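Local coordinates for putative epimerase (Burkholderia cenocepacia, PDB 4LW8), which probably acts as an NAD(P)-dependent sugar epimerase or dehydratase, consistent with a role in making the lipopolysaccharide O-antigen, at residues L67-L72 with R78-D83; A130-S135 with L235-A240; A170-A175 with I180-P185; K201-Y206 with D317-A322; L261-R266 with E310-M315. All blocks are in the same frame, centred on the assembly; numbering follows the deposited sequence.

Contact 1 of 5, residues L67-L72 with R78-D83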
# COMPACT_ATOMS: atom_id res chain seq x y z
N LEU A 67 -23.72 -15.45 -6.24
CA LEU A 67 -22.85 -15.94 -7.31
C LEU A 67 -21.51 -16.48 -6.75
O LEU A 67 -20.76 -15.75 -6.10
CB LEU A 67 -22.59 -14.82 -8.32
CG LEU A 67 -23.80 -14.08 -8.94
CD1 LEU A 67 -23.33 -13.02 -9.95
CD2 LEU A 67 -24.77 -15.05 -9.61
N PRO A 68 -21.20 -17.76 -6.98
CA PRO A 68 -19.92 -18.27 -6.48
C PRO A 68 -18.75 -17.68 -7.27
O PRO A 68 -18.54 -18.02 -8.43
CB PRO A 68 -20.02 -19.79 -6.68
CG PRO A 68 -21.46 -20.06 -6.99
CD PRO A 68 -21.98 -18.82 -7.64
N VAL A 69 -18.01 -16.78 -6.63
CA VAL A 69 -16.89 -16.09 -7.25
C VAL A 69 -15.70 -15.96 -6.28
O VAL A 69 -15.84 -15.46 -5.17
CB VAL A 69 -17.28 -14.65 -7.73
CG1 VAL A 69 -16.13 -14.04 -8.45
CG2 VAL A 69 -18.51 -14.69 -8.64
N ASP A 70 -14.53 -16.41 -6.71
CA ASP A 70 -13.30 -16.11 -5.99
C ASP A 70 -12.76 -14.75 -6.47
O ASP A 70 -12.62 -14.53 -7.66
CB ASP A 70 -12.28 -17.24 -6.21
CG ASP A 70 -10.86 -16.86 -5.79
OD1 ASP A 70 -10.70 -16.06 -4.84
OD2 ASP A 70 -9.91 -17.38 -6.40
N LEU A 71 -12.50 -13.83 -5.54
CA LEU A 71 -12.02 -12.49 -5.89
C LEU A 71 -10.74 -12.50 -6.74
O LEU A 71 -10.53 -11.63 -7.59
CB LEU A 71 -11.76 -11.67 -4.63
CG LEU A 71 -12.94 -11.11 -3.84
CD1 LEU A 71 -12.43 -10.63 -2.49
CD2 LEU A 71 -13.59 -9.97 -4.59
N LEU A 72 -9.89 -13.50 -6.53
CA LEU A 72 -8.65 -13.59 -7.31
C LEU A 72 -8.89 -14.17 -8.71
O LEU A 72 -7.99 -14.23 -9.54
CB LEU A 72 -7.60 -14.40 -6.55
CG LEU A 72 -7.11 -13.77 -5.23
CD1 LEU A 72 -5.92 -14.56 -4.64
CD2 LEU A 72 -6.72 -12.29 -5.45
N ARG A 78 -15.42 -10.76 -13.71
CA ARG A 78 -15.93 -10.00 -14.85
C ARG A 78 -17.31 -10.54 -15.27
O ARG A 78 -18.26 -9.76 -15.46
CB ARG A 78 -14.94 -10.06 -16.01
CG ARG A 78 -15.32 -9.18 -17.20
CD ARG A 78 -14.80 -9.74 -18.53
NE ARG A 78 -15.32 -11.08 -18.80
CZ ARG A 78 -16.55 -11.35 -19.25
NH1 ARG A 78 -17.39 -10.36 -19.51
NH2 ARG A 78 -16.93 -12.60 -19.44
N ALA A 79 -17.42 -11.86 -15.40
CA ALA A 79 -18.67 -12.50 -15.80
C ALA A 79 -19.80 -12.29 -14.78
O ALA A 79 -20.95 -12.08 -15.16
CB ALA A 79 -18.45 -13.99 -16.03
N ALA A 80 -19.47 -12.35 -13.49
CA ALA A 80 -20.46 -12.08 -12.45
C ALA A 80 -20.98 -10.63 -12.53
O ALA A 80 -22.18 -10.39 -12.41
CB ALA A 80 -19.87 -12.34 -11.06
N ALA A 81 -20.08 -9.68 -12.71
CA ALA A 81 -20.46 -8.27 -12.79
C ALA A 81 -21.33 -8.00 -14.00
O ALA A 81 -22.32 -7.25 -13.92
CB ALA A 81 -19.23 -7.39 -12.84
N ALA A 82 -20.96 -8.59 -15.13
CA ALA A 82 -21.68 -8.35 -16.38
C ALA A 82 -23.10 -8.93 -16.31
O ALA A 82 -24.02 -8.42 -16.95
CB ALA A 82 -20.90 -8.92 -17.56
N ASP A 83 -23.27 -9.98 -15.53
CA ASP A 83 -24.57 -10.62 -15.31
C ASP A 83 -25.38 -9.79 -14.31
O ASP A 83 -26.56 -9.52 -14.53
CB ASP A 83 -24.35 -12.05 -14.78
CG ASP A 83 -25.64 -12.90 -14.75
OD1 ASP A 83 -26.60 -12.61 -15.49
OD2 ASP A 83 -25.68 -13.87 -13.97
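L67 and V69 pack on A80 in a beta-alpha unit at the edge of the Rossmann sheet. Strand 65-68 ends here, and helix 74-84 then crosses back over the sheet to strand 88-91. The methyl of A80 points at the 67-72 segment and meets two branched side chains. L67 CD1 comes within 3.7 Å of A80 CB. V69 CG2 lies 3.6 Å from the same A80 CB. The L67 branch is placed by its torsions: CG sits beside the backbone N (chi1 -53°), and CD1 is anti to CA (chi2 -179°). The other end of the 67-72 segment turns on a polar bond. L72 N donates to D70 OD1 at 3.2 Å and forms an Asx turn. The N-H is nearly in line (164°), but it meets the oxygen from above the carboxylate plane. L67 and V69 also bond through their backbones to strand 44-49, and V69 touches M77 of the same helix. The small A80 methyl probably lets the helix come near the end of the strand. The contact is van der Waals packing, with no polar pair across it.

Contact 2 of 5, residues A130-S135 with L235-A240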
# COMPACT_ATOMS: atom_id res chain seq x y z
N ALA A 130 -22.59 4.14 -8.11
CA ALA A 130 -21.86 4.25 -6.85
C ALA A 130 -21.15 2.94 -6.50
O ALA A 130 -21.77 1.87 -6.52
CB ALA A 130 -22.79 4.66 -5.73
N VAL A 131 -19.86 3.05 -6.19
CA VAL A 131 -19.05 1.92 -5.77
C VAL A 131 -18.45 2.22 -4.40
O VAL A 131 -17.57 3.04 -4.28
CB VAL A 131 -17.92 1.65 -6.78
CG1 VAL A 131 -17.08 0.42 -6.36
CG2 VAL A 131 -18.50 1.47 -8.18
N LEU A 132 -18.95 1.57 -3.36
CA LEU A 132 -18.49 1.81 -2.00
C LEU A 132 -17.50 0.74 -1.60
O LEU A 132 -17.83 -0.44 -1.59
CB LEU A 132 -19.67 1.82 -1.02
CG LEU A 132 -19.30 2.04 0.45
CD1 LEU A 132 -18.65 3.41 0.69
CD2 LEU A 132 -20.52 1.86 1.32
N LEU A 133 -16.29 1.15 -1.27
CA LEU A 133 -15.29 0.19 -0.81
C LEU A 133 -15.13 0.29 0.70
O LEU A 133 -14.96 1.38 1.25
CB LEU A 133 -13.96 0.44 -1.51
CG LEU A 133 -14.07 0.55 -3.04
CD1 LEU A 133 -12.73 0.85 -3.67
CD2 LEU A 133 -14.64 -0.71 -3.65
N ALA A 134 -15.17 -0.85 1.38
CA ALA A 134 -14.94 -0.84 2.82
C ALA A 134 -13.46 -0.96 3.11
O ALA A 134 -12.87 -2.02 2.97
CB ALA A 134 -15.73 -1.98 3.50
N SER A 135 -12.84 0.15 3.51
CA SER A 135 -11.49 0.12 4.05
C SER A 135 -11.63 -0.15 5.54
O SER A 135 -12.52 -0.90 5.97
CB SER A 135 -10.76 1.44 3.78
OG SER A 135 -9.39 1.37 4.18
N LEU A 235 -25.34 2.80 3.24
CA LEU A 235 -26.42 3.05 2.30
C LEU A 235 -26.51 4.54 1.95
O LEU A 235 -26.70 4.90 0.79
CB LEU A 235 -27.76 2.55 2.85
CG LEU A 235 -28.97 2.91 1.99
CD1 LEU A 235 -28.90 2.27 0.61
CD2 LEU A 235 -30.28 2.56 2.69
N LYS A 236 -26.37 5.39 2.96
CA LYS A 236 -26.40 6.84 2.74
C LYS A 236 -25.26 7.28 1.82
O LYS A 236 -25.44 8.15 0.97
CB LYS A 236 -26.33 7.60 4.07
CG LYS A 236 -27.66 7.62 4.82
CD LYS A 236 -28.66 8.51 4.06
CE LYS A 236 -29.98 8.67 4.80
NZ LYS A 236 -30.77 7.41 4.77
N LEU A 237 -24.10 6.66 1.96
CA LEU A 237 -22.98 6.94 1.06
C LEU A 237 -23.27 6.48 -0.37
O LEU A 237 -22.89 7.14 -1.34
CB LEU A 237 -21.70 6.30 1.58
CG LEU A 237 -21.17 6.96 2.86
CD1 LEU A 237 -19.99 6.17 3.39
CD2 LEU A 237 -20.78 8.41 2.59
N ILE A 238 -23.92 5.33 -0.50
CA ILE A 238 -24.37 4.87 -1.80
C ILE A 238 -25.32 5.90 -2.44
O ILE A 238 -25.13 6.31 -3.58
CB ILE A 238 -25.08 3.49 -1.67
CG1 ILE A 238 -24.05 2.38 -1.40
CG2 ILE A 238 -25.93 3.20 -2.90
CD1 ILE A 238 -23.04 2.15 -2.52
N GLU A 239 -26.32 6.34 -1.69
CA GLU A 239 -27.35 7.23 -2.23
C GLU A 239 -26.77 8.59 -2.63
O GLU A 239 -27.15 9.16 -3.66
CB GLU A 239 -28.47 7.44 -1.20
CG GLU A 239 -29.26 6.20 -0.89
CD GLU A 239 -30.19 6.35 0.30
OE1 GLU A 239 -29.98 7.27 1.14
OE2 GLU A 239 -31.13 5.54 0.40
N ALA A 240 -25.84 9.10 -1.84
CA ALA A 240 -25.23 10.40 -2.12
C ALA A 240 -24.13 10.28 -3.16
O ALA A 240 -23.83 11.24 -3.87
CB ALA A 240 -24.69 11.03 -0.84
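Strand 130-134 and the 235-240 end of helix 227-240 run roughly antiparallel, with 148° between their directions. Their axes approach to 7.9 Å. The backbones are nearest at A130 and I238, whose CA atoms are 5.7 Å apart. At this close point A130 CB lies 3.6 Å from I238 O, so the strand methyl sits against the helix backbone itself. I238 supplies the main side-chain contact. Its CG1 is beside the backbone N (chi1 -73°), and the chain bends again at the next bond (chi2 -64°). This turns CD1 toward the strand, 3.7 Å from L132 CB. The same I238 CD1 is 4.1 Å from A130 CB. L132 extends the contact along the strand. Its CD1 meets L237 CD1 at 4.1 Å, and the two side chains cross at about a right angle. I238 also touches A88 and V90 of strand 88-91, so it packs across two neighbouring strands. L132 in turn rests beside V181 and A183 of strand 180-189. On the outer side of the helix, K236 and E239 make a long salt bridge. L133 faces the other way and packs on A171 of helix 159-172. Helices thus cover both faces of a parallel sheet, the three-layer alpha/beta/alpha sandwich of the Rossmann fold.

Contact 3 of 5, residues A170-A175 with I180-P185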
# COMPACT_ATOMS: atom_id res chain seq x y z
N ALA A 170 -4.76 1.78 -4.57
CA ALA A 170 -4.96 1.02 -5.81
C ALA A 170 -6.31 1.36 -6.43
O ALA A 170 -6.43 1.49 -7.65
CB ALA A 170 -4.88 -0.50 -5.54
N ALA A 171 -7.31 1.56 -5.59
CA ALA A 171 -8.65 1.86 -6.08
C ALA A 171 -8.75 3.25 -6.73
O ALA A 171 -9.48 3.44 -7.70
CB ALA A 171 -9.66 1.73 -4.94
N LYS A 172 -8.03 4.22 -6.18
CA LYS A 172 -8.08 5.57 -6.72
C LYS A 172 -7.54 5.63 -8.14
O LYS A 172 -7.79 6.61 -8.83
CB LYS A 172 -7.33 6.54 -5.80
CG LYS A 172 -8.04 6.71 -4.46
CD LYS A 172 -7.34 7.74 -3.56
CE LYS A 172 -8.21 8.07 -2.34
NZ LYS A 172 -7.66 9.13 -1.47
N LEU A 173 -6.81 4.61 -8.58
CA LEU A 173 -6.35 4.58 -9.98
C LEU A 173 -7.54 4.44 -10.94
O LEU A 173 -7.41 4.73 -12.11
CB LEU A 173 -5.35 3.44 -10.21
CG LEU A 173 -4.13 3.40 -9.29
CD1 LEU A 173 -3.24 2.21 -9.59
CD2 LEU A 173 -3.32 4.70 -9.40
N TRP A 174 -8.68 4.01 -10.43
CA TRP A 174 -9.88 3.79 -11.25
C TRP A 174 -10.87 4.96 -11.18
O TRP A 174 -11.97 4.87 -11.72
CB TRP A 174 -10.56 2.48 -10.81
CG TRP A 174 -9.67 1.30 -11.07
CD1 TRP A 174 -8.66 0.83 -10.26
CD2 TRP A 174 -9.66 0.48 -12.24
NE1 TRP A 174 -8.05 -0.25 -10.85
CE2 TRP A 174 -8.64 -0.48 -12.07
CE3 TRP A 174 -10.43 0.45 -13.41
CZ2 TRP A 174 -8.36 -1.46 -13.03
CZ3 TRP A 174 -10.15 -0.51 -14.38
CH2 TRP A 174 -9.12 -1.45 -14.18
N ALA A 175 -10.47 6.07 -10.55
CA ALA A 175 -11.37 7.18 -10.28
C ALA A 175 -11.89 7.83 -11.56
O ALA A 175 -12.97 8.40 -11.57
CB ALA A 175 -10.70 8.23 -9.41
N ILE A 180 -16.19 6.24 -6.97
CA ILE A 180 -15.70 5.40 -5.88
C ILE A 180 -15.72 6.15 -4.55
O ILE A 180 -15.15 7.23 -4.44
CB ILE A 180 -14.26 4.89 -6.17
CG1 ILE A 180 -14.27 3.97 -7.38
CG2 ILE A 180 -13.66 4.16 -4.93
CD1 ILE A 180 -12.89 3.62 -7.93
N VAL A 181 -16.38 5.56 -3.57
CA VAL A 181 -16.46 6.10 -2.22
C VAL A 181 -15.77 5.13 -1.29
O VAL A 181 -15.98 3.92 -1.40
CB VAL A 181 -17.93 6.33 -1.79
CG1 VAL A 181 -17.99 7.01 -0.44
CG2 VAL A 181 -18.65 7.17 -2.84
N ILE A 182 -14.94 5.65 -0.40
CA ILE A 182 -14.20 4.80 0.52
C ILE A 182 -14.70 5.00 1.95
O ILE A 182 -14.80 6.13 2.43
CB ILE A 182 -12.66 5.06 0.45
CG1 ILE A 182 -12.10 4.73 -0.96
CG2 ILE A 182 -11.95 4.23 1.52
CD1 ILE A 182 -10.67 5.20 -1.21
N ALA A 183 -15.05 3.91 2.62
CA ALA A 183 -15.45 4.00 4.01
C ALA A 183 -14.32 3.49 4.91
O ALA A 183 -13.66 2.50 4.59
CB ALA A 183 -16.76 3.22 4.25
N ARG A 184 -14.04 4.22 6.00
CA ARG A 184 -13.12 3.73 7.03
C ARG A 184 -13.88 3.47 8.33
O ARG A 184 -13.89 4.34 9.20
CB ARG A 184 -11.97 4.71 7.28
CG ARG A 184 -10.94 4.78 6.18
CD ARG A 184 -10.00 5.96 6.39
NE ARG A 184 -8.97 6.01 5.35
CZ ARG A 184 -8.13 7.02 5.19
NH1 ARG A 184 -8.18 8.07 6.00
NH2 ARG A 184 -7.23 6.98 4.20
N PRO A 185 -14.52 2.30 8.45
CA PRO A 185 -15.26 2.01 9.68
C PRO A 185 -14.34 1.86 10.87
O PRO A 185 -13.27 1.25 10.77
CB PRO A 185 -15.96 0.67 9.36
CG PRO A 185 -15.04 0.02 8.32
CD PRO A 185 -14.60 1.19 7.47
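W174 meets I180 with its CB and not with its indole: W174 CB is 3.9 Å from I180 CD1. The ring itself leads away from the strand. A171 O lies at its edge, in the ring plane. R177 makes a cation-pi contact with the ring, while the second flat group, the guanidinium of R184, is held by a salt bridge to E168 and a hydrogen bond to Y140. I180 CD1 also touches A171 O at 3.4 Å. That oxygen already accepts a backbone bond from W174 N at 2.9 Å. I180 reaches this place because CG1 lies beside the backbone N (chi1 -65°) and CD1 continues in an extended line (chi2 169°). The two segments close a beta-alpha-beta crossover. Strand 130-134 leads through helix 159-172 to its parallel neighbour, strand 180-189, and a short connection joins the last two. The first turns of this helix carry the Tyr-X-X-X-Lys sequence known from short-chain dehydrogenases. Farther along the strand, K172 lies across I182 at about a right angle, with K172 CE 3.9 Å from I182 CD1. Its extended chain carries NZ to the sulfonate of a bound HEPES molecule, probably from the crystallisation liquor. K172 NZ and R184 NH2 are 6.1 Å apart, and each has an anionic partner. A170 packs on Y107 of the second subunit, and L173 on D159 of that subunit.

Contact 4 of 5, residues K201-Y206 with D317-A322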
# COMPACT_ATOMS: atom_id res chain seq x y z
N LYS A 201 -16.79 -11.97 22.19
CA LYS A 201 -16.17 -12.83 23.19
C LYS A 201 -16.74 -12.53 24.58
O LYS A 201 -17.15 -13.44 25.31
CB LYS A 201 -14.65 -12.65 23.18
CG LYS A 201 -13.85 -13.58 24.10
CD LYS A 201 -12.40 -13.06 24.26
CE LYS A 201 -11.60 -13.88 25.27
NZ LYS A 201 -10.25 -13.29 25.56
N LEU A 202 -16.80 -11.25 24.93
CA LEU A 202 -17.38 -10.79 26.19
C LEU A 202 -18.85 -11.21 26.30
O LEU A 202 -19.28 -11.75 27.32
CB LEU A 202 -17.27 -9.27 26.33
CG LEU A 202 -16.03 -8.67 27.00
CD1 LEU A 202 -14.77 -9.37 26.56
CD2 LEU A 202 -15.95 -7.19 26.67
N VAL A 203 -19.62 -10.95 25.24
CA VAL A 203 -21.04 -11.32 25.22
C VAL A 203 -21.22 -12.83 25.40
O VAL A 203 -22.06 -13.27 26.19
CB VAL A 203 -21.72 -10.85 23.91
CG1 VAL A 203 -23.08 -11.54 23.72
CG2 VAL A 203 -21.87 -9.34 23.91
N ALA A 204 -20.42 -13.62 24.69
CA ALA A 204 -20.50 -15.08 24.78
C ALA A 204 -20.25 -15.56 26.21
O ALA A 204 -20.95 -16.44 26.71
CB ALA A 204 -19.52 -15.74 23.83
N HIS A 205 -19.27 -14.95 26.87
CA HIS A 205 -18.98 -15.33 28.25
C HIS A 205 -20.15 -14.99 29.17
O HIS A 205 -20.59 -15.83 29.96
CB HIS A 205 -17.71 -14.66 28.77
CG HIS A 205 -16.44 -15.31 28.30
ND1 HIS A 205 -16.05 -15.32 26.97
CD2 HIS A 205 -15.48 -15.99 28.98
CE1 HIS A 205 -14.89 -15.95 26.86
NE2 HIS A 205 -14.54 -16.38 28.06
N TYR A 206 -20.65 -13.76 29.09
CA TYR A 206 -21.74 -13.36 29.97
C TYR A 206 -23.02 -14.14 29.66
O TYR A 206 -23.78 -14.47 30.57
CB TYR A 206 -22.01 -11.86 29.86
CG TYR A 206 -21.28 -11.02 30.89
CD1 TYR A 206 -21.77 -10.91 32.19
CD2 TYR A 206 -20.14 -10.31 30.55
CE1 TYR A 206 -21.12 -10.12 33.14
CE2 TYR A 206 -19.48 -9.52 31.49
CZ TYR A 206 -19.97 -9.43 32.78
OH TYR A 206 -19.33 -8.65 33.70
N ASP A 317 -29.17 -11.23 24.28
CA ASP A 317 -30.47 -11.85 24.07
C ASP A 317 -30.43 -12.87 22.94
O ASP A 317 -31.00 -13.95 23.05
CB ASP A 317 -31.54 -10.80 23.78
CG ASP A 317 -31.87 -9.95 25.00
OD1 ASP A 317 -31.54 -10.36 26.13
OD2 ASP A 317 -32.49 -8.88 24.82
N ALA A 318 -29.75 -12.53 21.85
CA ALA A 318 -29.66 -13.45 20.72
C ALA A 318 -28.89 -14.70 21.12
O ALA A 318 -29.24 -15.80 20.71
CB ALA A 318 -29.01 -12.77 19.52
N MET A 319 -27.84 -14.54 21.92
CA MET A 319 -27.04 -15.68 22.35
C MET A 319 -27.85 -16.64 23.23
O MET A 319 -27.73 -17.86 23.10
CB MET A 319 -25.79 -15.22 23.10
CG MET A 319 -24.68 -14.69 22.20
SD MET A 319 -23.94 -15.94 21.13
CE MET A 319 -22.82 -16.73 22.29
N ARG A 320 -28.67 -16.09 24.12
CA ARG A 320 -29.45 -16.89 25.05
C ARG A 320 -30.64 -17.55 24.36
O ARG A 320 -31.04 -18.66 24.73
CB ARG A 320 -29.93 -16.03 26.22
CG ARG A 320 -28.80 -15.55 27.13
CD ARG A 320 -29.31 -14.72 28.30
NE ARG A 320 -28.29 -14.61 29.34
CZ ARG A 320 -28.38 -13.82 30.41
NH1 ARG A 320 -29.45 -13.06 30.59
NH2 ARG A 320 -27.38 -13.79 31.29
N ALA A 321 -31.20 -16.87 23.37
CA ALA A 321 -32.34 -17.40 22.61
C ALA A 321 -31.94 -18.54 21.67
O ALA A 321 -32.80 -19.31 21.23
CB ALA A 321 -33.01 -16.28 21.82
N ALA A 322 -30.65 -18.65 21.36
CA ALA A 322 -30.15 -19.64 20.41
C ALA A 322 -30.42 -21.08 20.84
O ALA A 322 -30.87 -21.34 21.97
CB ALA A 322 -28.65 -19.44 20.18
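M319 packs across V203 and A204 where helix 201-206 meets helix 317-321. The axes of the two short segments come within 9.6 Å, at 48° to each other. The apolar contacts all run through M319. Its CG lies 3.8 Å from V203 CG1. The chain then bends twice (chi2 -67°, chi3 -80°), which brings the methyl against A204 of the other helix, so M319 CE is 3.8 Å from A204 CB. The polar approach is looser. R320 stretches its chain to the carbonyl of Y206, and R320 NH2 stops 3.7 Å from Y206 O, obliquely to the guanidinium. Inside the 201-206 segment, K201 O takes two bonds. H205 N reaches it at 3.0 Å and H205 ND1 at 2.7 Å, from opposite faces of the carbonyl plane. This ties the imidazole back to its own helix. The phenol of Y206 points elsewhere: its OH bonds to S265 and to the backbone N of I272. V203 also packs on L312, M315 and V316, earlier in the same C-terminal helix. The chemistry suggests a contact held by the flexible thioether chain. The arginine adds at most a weak electrostatic attraction, on a side where M319 and R320 are exposed.

Contact 5 of 5, residues L261-R266 with E310-M315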
# COMPACT_ATOMS: atom_id res chain seq x y z
N LEU A 261 -17.69 -3.88 30.36
CA LEU A 261 -17.93 -4.89 31.39
C LEU A 261 -19.06 -4.45 32.31
O LEU A 261 -19.93 -5.25 32.65
CB LEU A 261 -16.65 -5.15 32.21
CG LEU A 261 -15.54 -5.90 31.46
CD1 LEU A 261 -14.21 -5.83 32.21
CD2 LEU A 261 -15.98 -7.34 31.22
N ALA A 262 -19.07 -3.18 32.71
CA ALA A 262 -20.10 -2.70 33.62
C ALA A 262 -21.49 -2.79 32.99
O ALA A 262 -22.46 -3.12 33.67
CB ALA A 262 -19.80 -1.27 34.05
N MET A 263 -21.58 -2.52 31.68
CA MET A 263 -22.84 -2.63 30.95
C MET A 263 -23.36 -4.06 30.92
O MET A 263 -24.57 -4.31 31.06
CB MET A 263 -22.68 -2.13 29.51
CG MET A 263 -22.59 -0.62 29.36
SD MET A 263 -22.27 -0.13 27.64
CE MET A 263 -22.06 1.63 27.86
N LEU A 264 -22.45 -4.99 30.70
CA LEU A 264 -22.82 -6.39 30.58
C LEU A 264 -23.17 -6.95 31.95
O LEU A 264 -24.07 -7.79 32.06
CB LEU A 264 -21.69 -7.19 29.93
CG LEU A 264 -21.53 -6.95 28.42
CD1 LEU A 264 -20.18 -7.46 27.94
CD2 LEU A 264 -22.66 -7.63 27.64
N SER A 265 -22.47 -6.48 32.98
CA SER A 265 -22.79 -6.87 34.35
C SER A 265 -24.22 -6.48 34.69
O SER A 265 -24.95 -7.25 35.32
CB SER A 265 -21.82 -6.24 35.35
OG SER A 265 -20.50 -6.76 35.19
N ARG A 266 -24.62 -5.27 34.28
CA ARG A 266 -25.98 -4.79 34.54
C ARG A 266 -27.00 -5.63 33.77
O ARG A 266 -28.06 -5.97 34.29
CB ARG A 266 -26.12 -3.31 34.15
N GLU A 310 -27.68 -0.95 24.30
CA GLU A 310 -28.74 -1.58 23.50
C GLU A 310 -28.14 -2.64 22.56
O GLU A 310 -28.64 -3.76 22.46
CB GLU A 310 -29.49 -0.53 22.69
CG GLU A 310 -30.63 -1.09 21.86
CD GLU A 310 -31.42 -0.00 21.13
OE1 GLU A 310 -31.54 1.12 21.67
OE2 GLU A 310 -31.93 -0.29 20.02
N THR A 311 -27.06 -2.29 21.87
CA THR A 311 -26.35 -3.24 21.02
C THR A 311 -25.95 -4.49 21.79
O THR A 311 -26.15 -5.62 21.33
CB THR A 311 -25.07 -2.61 20.44
OG1 THR A 311 -25.40 -1.42 19.71
CG2 THR A 311 -24.33 -3.60 19.53
N LEU A 312 -25.39 -4.30 22.98
CA LEU A 312 -24.91 -5.42 23.77
C LEU A 312 -26.08 -6.29 24.27
O LEU A 312 -25.96 -7.51 24.31
CB LEU A 312 -24.06 -4.93 24.94
CG LEU A 312 -22.70 -4.32 24.59
CD1 LEU A 312 -22.08 -3.60 25.78
CD2 LEU A 312 -21.76 -5.39 24.07
N ARG A 313 -27.19 -5.66 24.63
CA ARG A 313 -28.35 -6.41 25.11
C ARG A 313 -28.92 -7.24 23.97
O ARG A 313 -29.29 -8.40 24.14
CB ARG A 313 -29.43 -5.49 25.68
CG ARG A 313 -30.55 -6.24 26.39
CD ARG A 313 -31.58 -5.32 27.01
NE ARG A 313 -31.07 -4.56 28.15
CZ ARG A 313 -30.98 -5.04 29.39
NH1 ARG A 313 -31.36 -6.28 29.66
NH2 ARG A 313 -30.51 -4.27 30.37
N TRP A 314 -28.96 -6.62 22.80
CA TRP A 314 -29.37 -7.27 21.56
C TRP A 314 -28.57 -8.56 21.35
O TRP A 314 -29.15 -9.62 21.10
CB TRP A 314 -29.18 -6.30 20.40
CG TRP A 314 -29.41 -6.83 19.02
CD1 TRP A 314 -30.49 -7.55 18.58
CD2 TRP A 314 -28.59 -6.61 17.87
NE1 TRP A 314 -30.36 -7.82 17.24
CE2 TRP A 314 -29.21 -7.25 16.78
CE3 TRP A 314 -27.37 -5.94 17.67
CZ2 TRP A 314 -28.65 -7.24 15.50
CZ3 TRP A 314 -26.83 -5.92 16.39
CH2 TRP A 314 -27.46 -6.58 15.33
N MET A 315 -27.25 -8.46 21.50
CA MET A 315 -26.35 -9.60 21.31
C MET A 315 -26.50 -10.67 22.41
O MET A 315 -26.51 -11.87 22.12
CB MET A 315 -24.89 -9.11 21.23
CG MET A 315 -24.62 -8.19 20.02
SD MET A 315 -23.05 -7.29 20.11
CE MET A 315 -21.86 -8.63 20.07
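L312 points toward helix 261-266 and is met by M263 and L264. M263 SD lies 3.9 Å from L312 CD1, and M263 CB adds a second touch on L312 CD1 at 4.1 Å. On the other flank, L264 CD2 is 4.1 Å from L312 CB. Both side chains cross L312 at about a right angle. M263 reaches the leucine with an extended chain (chi2 175°), which brings the sulfur across the end of the leucine, at CD1. The backbones stay apart here: the nearest CA atoms, L264 and L312, are 7.2 Å from each other. The next shell is also apolar. V260 and I267 of helix 257-268 close on L312. L264 is packed by L202, Y206 and V316. Farther out, polar groups of the C-terminal helix have partners elsewhere. T311 OG1 hydrogen-bonds to D226 OD2, at the end of strand 221-226, and W314 makes a cation-pi contact with R228 of helix 227-240. Helices 198-207, 257-268 and 308-321 thus share one hydrophobic centre. This fits the smaller C-terminal lobe of extended short-chain dehydrogenases, which in relatives binds the sugar part of the substrate.

Overall arrangement
Contacts 1, 2 and 3 belong to one sheet, while contacts 4 and 5 lie in the smaller C-terminal lobe. Contacts 2 and 3 touch: strands 130-134 and 180-189 are neighbours, with L133 N 2.8 Å from V181 O. Their helices cover opposite faces. Contact 1 sits at the sheet edge, its centre about 20 Å from those of both. Contacts 4 and 5 share helix 308-321, and their centres are about 10 Å apart. Contacts 1, 2 and 5 are buried, with apolar side chains. Contact 3 is buried too but borders on charged groups and the second subunit. Contact 4 is the most open, with a bent methionine and an arginine.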